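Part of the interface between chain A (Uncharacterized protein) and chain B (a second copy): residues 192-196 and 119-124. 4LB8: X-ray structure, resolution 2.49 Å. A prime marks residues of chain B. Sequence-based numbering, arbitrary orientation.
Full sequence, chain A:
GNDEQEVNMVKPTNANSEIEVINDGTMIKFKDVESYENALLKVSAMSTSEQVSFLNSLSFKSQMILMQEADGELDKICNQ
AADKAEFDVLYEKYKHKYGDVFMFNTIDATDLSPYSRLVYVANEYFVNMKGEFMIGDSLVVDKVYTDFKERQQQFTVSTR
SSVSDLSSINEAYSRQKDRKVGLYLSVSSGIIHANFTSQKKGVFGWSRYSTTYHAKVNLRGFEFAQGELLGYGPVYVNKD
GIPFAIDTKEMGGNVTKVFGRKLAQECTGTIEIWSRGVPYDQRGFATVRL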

ATOM      1  N   ILE A 192      11.747  19.277 -18.114  1.00 35.63           N
ATOM      2  CA  ILE A 192      11.187  18.232 -17.260  1.00 34.41           C
ATOM      3  C   ILE A 192      12.146  17.032 -17.237  1.00 37.85           C
ATOM      4  O   ILE A 192      12.495  16.495 -18.289  1.00 37.13           O
ATOM      5  CB  ILE A 192       9.731  17.846 -17.706  1.00 36.99           C
ATOM      6  CG1 ILE A 192       8.805  19.113 -17.677  1.00 36.78           C
ATOM      7  CG2 ILE A 192       9.160  16.747 -16.785  1.00 37.00           C
ATOM      8  CD1 ILE A 192       7.522  19.028 -18.386  1.00 36.66           C
ATOM      9  N   HIS A 193      12.566  16.632 -16.021  1.00 34.27           N
ATOM     10  CA  HIS A 193      13.468  15.518 -15.741  1.00 34.07           C
ATOM     11  C   HIS A 193      12.657  14.322 -15.276  1.00 42.19           C
ATOM     12  O   HIS A 193      11.795  14.484 -14.421  1.00 43.57           O
ATOM     13  CB  HIS A 193      14.462  15.931 -14.635  1.00 34.68           C
ATOM     14  CG  HIS A 193      15.553  16.852 -15.089  1.00 37.97           C
ATOM     15  ND1 HIS A 193      15.292  18.151 -15.470  1.00 39.62           N
ATOM     16  CD2 HIS A 193      16.883  16.639 -15.148  1.00 39.27           C
ATOM     17  CE1 HIS A 193      16.463  18.661 -15.805  1.00 39.57           C
ATOM     18  NE2 HIS A 193      17.448  17.785 -15.616  1.00 39.71           N
ATOM     19  N   ALA A 194      12.908  13.133 -15.822  1.00 38.90           N
ATOM     20  CA  ALA A 194      12.208  11.925 -15.399  1.00 38.35           C
ATOM     21  C   ALA A 194      13.198  10.933 -14.855  1.00 39.89           C
ATOM     22  O   ALA A 194      14.314  10.822 -15.377  1.00 40.44           O
ATOM     23  CB  ALA A 194      11.444  11.304 -16.565  1.00 39.72           C
ATOM     24  N   ASN A 195      12.791  10.220 -13.816  1.00 33.58           N
ATOM     25  CA  ASN A 195      13.548   9.152 -13.199  1.00 33.72           C
ATOM     26  C   ASN A 195      12.655   7.891 -13.197  1.00 37.97           C
ATOM     27  O   ASN A 195      11.571   7.895 -12.617  1.00 36.69           O
ATOM     28  CB  ASN A 195      14.028   9.548 -11.784  1.00 34.04           C
ATOM     29  CG  ASN A 195      15.037   8.625 -11.109  1.00 46.72           C
ATOM     30  OD1 ASN A 195      15.248   8.706  -9.899  1.00 49.20           O
ATOM     31  ND2 ASN A 195      15.673   7.719 -11.832  1.00 31.82           N
ATOM     32  N   PHE A 196      13.059   6.885 -13.990  1.00 35.55           N
ATOM     33  CA  PHE A 196      12.430   5.571 -14.114  1.00 34.33           C
ATOM     34  C   PHE A 196      13.232   4.661 -13.236  1.00 38.64           C
ATOM     35  O   PHE A 196      14.454   4.601 -13.389  1.00 37.60           O
ATOM     36  CB  PHE A 196      12.415   5.078 -15.564  1.00 35.93           C
ATOM     37  CG  PHE A 196      11.546   5.818 -16.549  1.00 37.30           C
ATOM     38  CD1 PHE A 196      12.016   6.947 -17.207  1.00 39.23           C
ATOM     39  CD2 PHE A 196      10.294   5.324 -16.903  1.00 39.91           C
ATOM     40  CE1 PHE A 196      11.229   7.607 -18.161  1.00 39.51           C
ATOM     41  CE2 PHE A 196       9.506   5.987 -17.869  1.00 41.54           C
ATOM     42  CZ  PHE A 196       9.983   7.120 -18.493  1.00 38.06           C
TER
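Chain B 119-124: VYVANE

Contacts between protein subunits need not be stitched together by hydrogen bonds; a single planar side chain, offered by a strand and received by a turn, can form the centre of a small patch without any hydrogen bond across it. The pairing of residues 192-196 of chain A with residues 119-124 of chain B is a compact example. The chain A stretch is part of a longer strand, extended throughout, so its side chains alternate: Ile192 and Ala194 direct their CA-to-CB bonds away from chain B, whereas His193 and Asn195 direct theirs toward it.

Chain B does not answer with a strand of its own, and its course runs largely across the strand. Val119′ and Tyr120′ lie in a loop, and from Val121′ the backbone, with phi and psi both negative, enters a 3-10 segment that continues past Glu124′. The turn is held by backbone hydrogen bonds from Asn123′ N to Tyr120′ O and from Glu124′ N to Val121′ O, each 3.2 Å long. The two backbones come closest, CA to CA, at His193 and Tyr120′, 5.8 Å apart, and no hydrogen bond crosses between the stretches.

His193 is the centre of the arrangement, with 111 Å² of its surface covered. Its chi1 is in the m well, and the ring reaches the start of the turn, where CD2 lies 3.4 Å from Tyr120′ C and 3.1 Å from Ala122′ N. The surroundings of the ring differ by direction. Over one face sits Tyr120′, whose CB is 3.7 Å from the ring centroid and only 10° off the ring normal, a CH-pi contact. At the edge, near the ring plane, are the backbone nitrogens of Ala122′ and Asn123′, while the methyl CB of Ala122′ comes within 3.3 Å of His193 CD2. The Tyr120′ ring itself is inclined at 48° to the imidazole, and its end leads away, so it is chiefly the base of this side chain that covers the histidine.

Val121′, with 68 Å² covered, is the second anchor. Its CA-to-CB bond points toward the strand, and chi1 in the m well leaves CG2 against three successive residues: 3.8 Å from His193 CB, 3.4 Å from Ala194 O and 3.9 Å from Asn195 CB. Ala194 thus takes part through its carbonyl oxygen although its methyl group faces the other way. One methyl group lies along the strand while one imidazole lies against the turn, and the two residues carry much of the 288 Å² buried between the stretches.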

ATOM      1  N   VAL B 119      17.720  16.750  -7.560  1.00 37.36           N
ATOM      2  CA  VAL B 119      16.295  16.982  -7.807  1.00 35.31           C
ATOM      3  C   VAL B 119      16.099  16.804  -9.327  1.00 40.56           C
ATOM      4  O   VAL B 119      15.211  16.074  -9.768  1.00 41.36           O
ATOM      5  CB  VAL B 119      15.854  18.389  -7.304  1.00 35.36           C
ATOM      6  CG1 VAL B 119      14.383  18.647  -7.586  1.00 33.73           C
ATOM      7  CG2 VAL B 119      16.173  18.574  -5.837  1.00 34.16           C
ATOM      8  N   TYR B 120      16.975  17.450 -10.113  1.00 36.00           N
ATOM      9  CA  TYR B 120      16.979  17.425 -11.574  1.00 35.22           C
ATOM     10  C   TYR B 120      17.927  16.309 -11.978  1.00 39.42           C
ATOM     11  O   TYR B 120      19.107  16.511 -12.253  1.00 39.85           O
ATOM     12  CB  TYR B 120      17.367  18.818 -12.105  1.00 36.54           C
ATOM     13  CG  TYR B 120      16.596  19.937 -11.422  1.00 39.13           C
ATOM     14  CD1 TYR B 120      15.213  19.868 -11.274  1.00 40.58           C
ATOM     15  CD2 TYR B 120      17.252  21.040 -10.884  1.00 40.92           C
ATOM     16  CE1 TYR B 120      14.507  20.855 -10.595  1.00 40.63           C
ATOM     17  CE2 TYR B 120      16.549  22.050 -10.225  1.00 41.99           C
ATOM     18  CZ  TYR B 120      15.175  21.961 -10.103  1.00 48.61           C
ATOM     19  OH  TYR B 120      14.453  22.952  -9.489  1.00 52.27           O
ATOM     20  N   VAL B 121      17.366  15.103 -11.942  1.00 35.60           N
ATOM     21  CA  VAL B 121      17.970  13.782 -12.086  1.00 34.60           C
ATOM     22  C   VAL B 121      18.871  13.593 -13.325  1.00 39.96           C
ATOM     23  O   VAL B 121      19.938  12.971 -13.200  1.00 38.62           O
ATOM     24  CB  VAL B 121      16.911  12.640 -11.990  1.00 36.16           C
ATOM     25  CG1 VAL B 121      16.331  12.569 -10.592  1.00 34.36           C
ATOM     26  CG2 VAL B 121      15.797  12.760 -13.037  1.00 35.45           C
ATOM     27  N   ALA B 122      18.442  14.085 -14.506  1.00 37.23           N
ATOM     28  CA  ALA B 122      19.196  13.884 -15.756  1.00 36.64           C
ATOM     29  C   ALA B 122      20.542  14.623 -15.727  1.00 39.27           C
ATOM     30  O   ALA B 122      21.434  14.239 -16.450  1.00 38.38           O
ATOM     31  CB  ALA B 122      18.372  14.290 -16.966  1.00 36.91           C
ATOM     32  N   ASN B 123      20.731  15.574 -14.805  1.00 36.08           N
ATOM     33  CA  ASN B 123      22.004  16.292 -14.657  1.00 35.71           C
ATOM     34  C   ASN B 123      23.157  15.376 -14.173  1.00 41.30           C
ATOM     35  O   ASN B 123      24.316  15.790 -14.253  1.00 42.17           O
ATOM     36  CB  ASN B 123      21.850  17.475 -13.722  1.00 29.41           C
ATOM     37  CG  ASN B 123      21.252  18.662 -14.403  1.00 43.46           C
ATOM     38  OD1 ASN B 123      21.356  18.807 -15.606  1.00 42.78           O
ATOM     39  ND2 ASN B 123      20.642  19.572 -13.661  1.00 35.28           N
ATOM     40  N   GLU B 124      22.838  14.135 -13.720  1.00 38.07           N
ATOM     41  CA  GLU B 124      23.786  13.109 -13.260  1.00 38.42           C
ATOM     42  C   GLU B 124      24.867  12.824 -14.330  1.00 45.74           C
ATOM     43  O   GLU B 124      26.005  12.507 -13.982  1.00 49.20           O
ATOM     44  CB  GLU B 124      23.060  11.807 -12.865  1.00 39.27           C
ATOM     45  CG  GLU B 124      22.367  11.055 -14.001  1.00 46.87           C
ATOM     46  CD  GLU B 124      22.194   9.558 -13.813  1.00 57.92           C
ATOM     47  OE1 GLU B 124      22.748   9.006 -12.835  1.00 57.84           O
ATOM     48  OE2 GLU B 124      21.532   8.930 -14.670  1.00 39.23           O
TER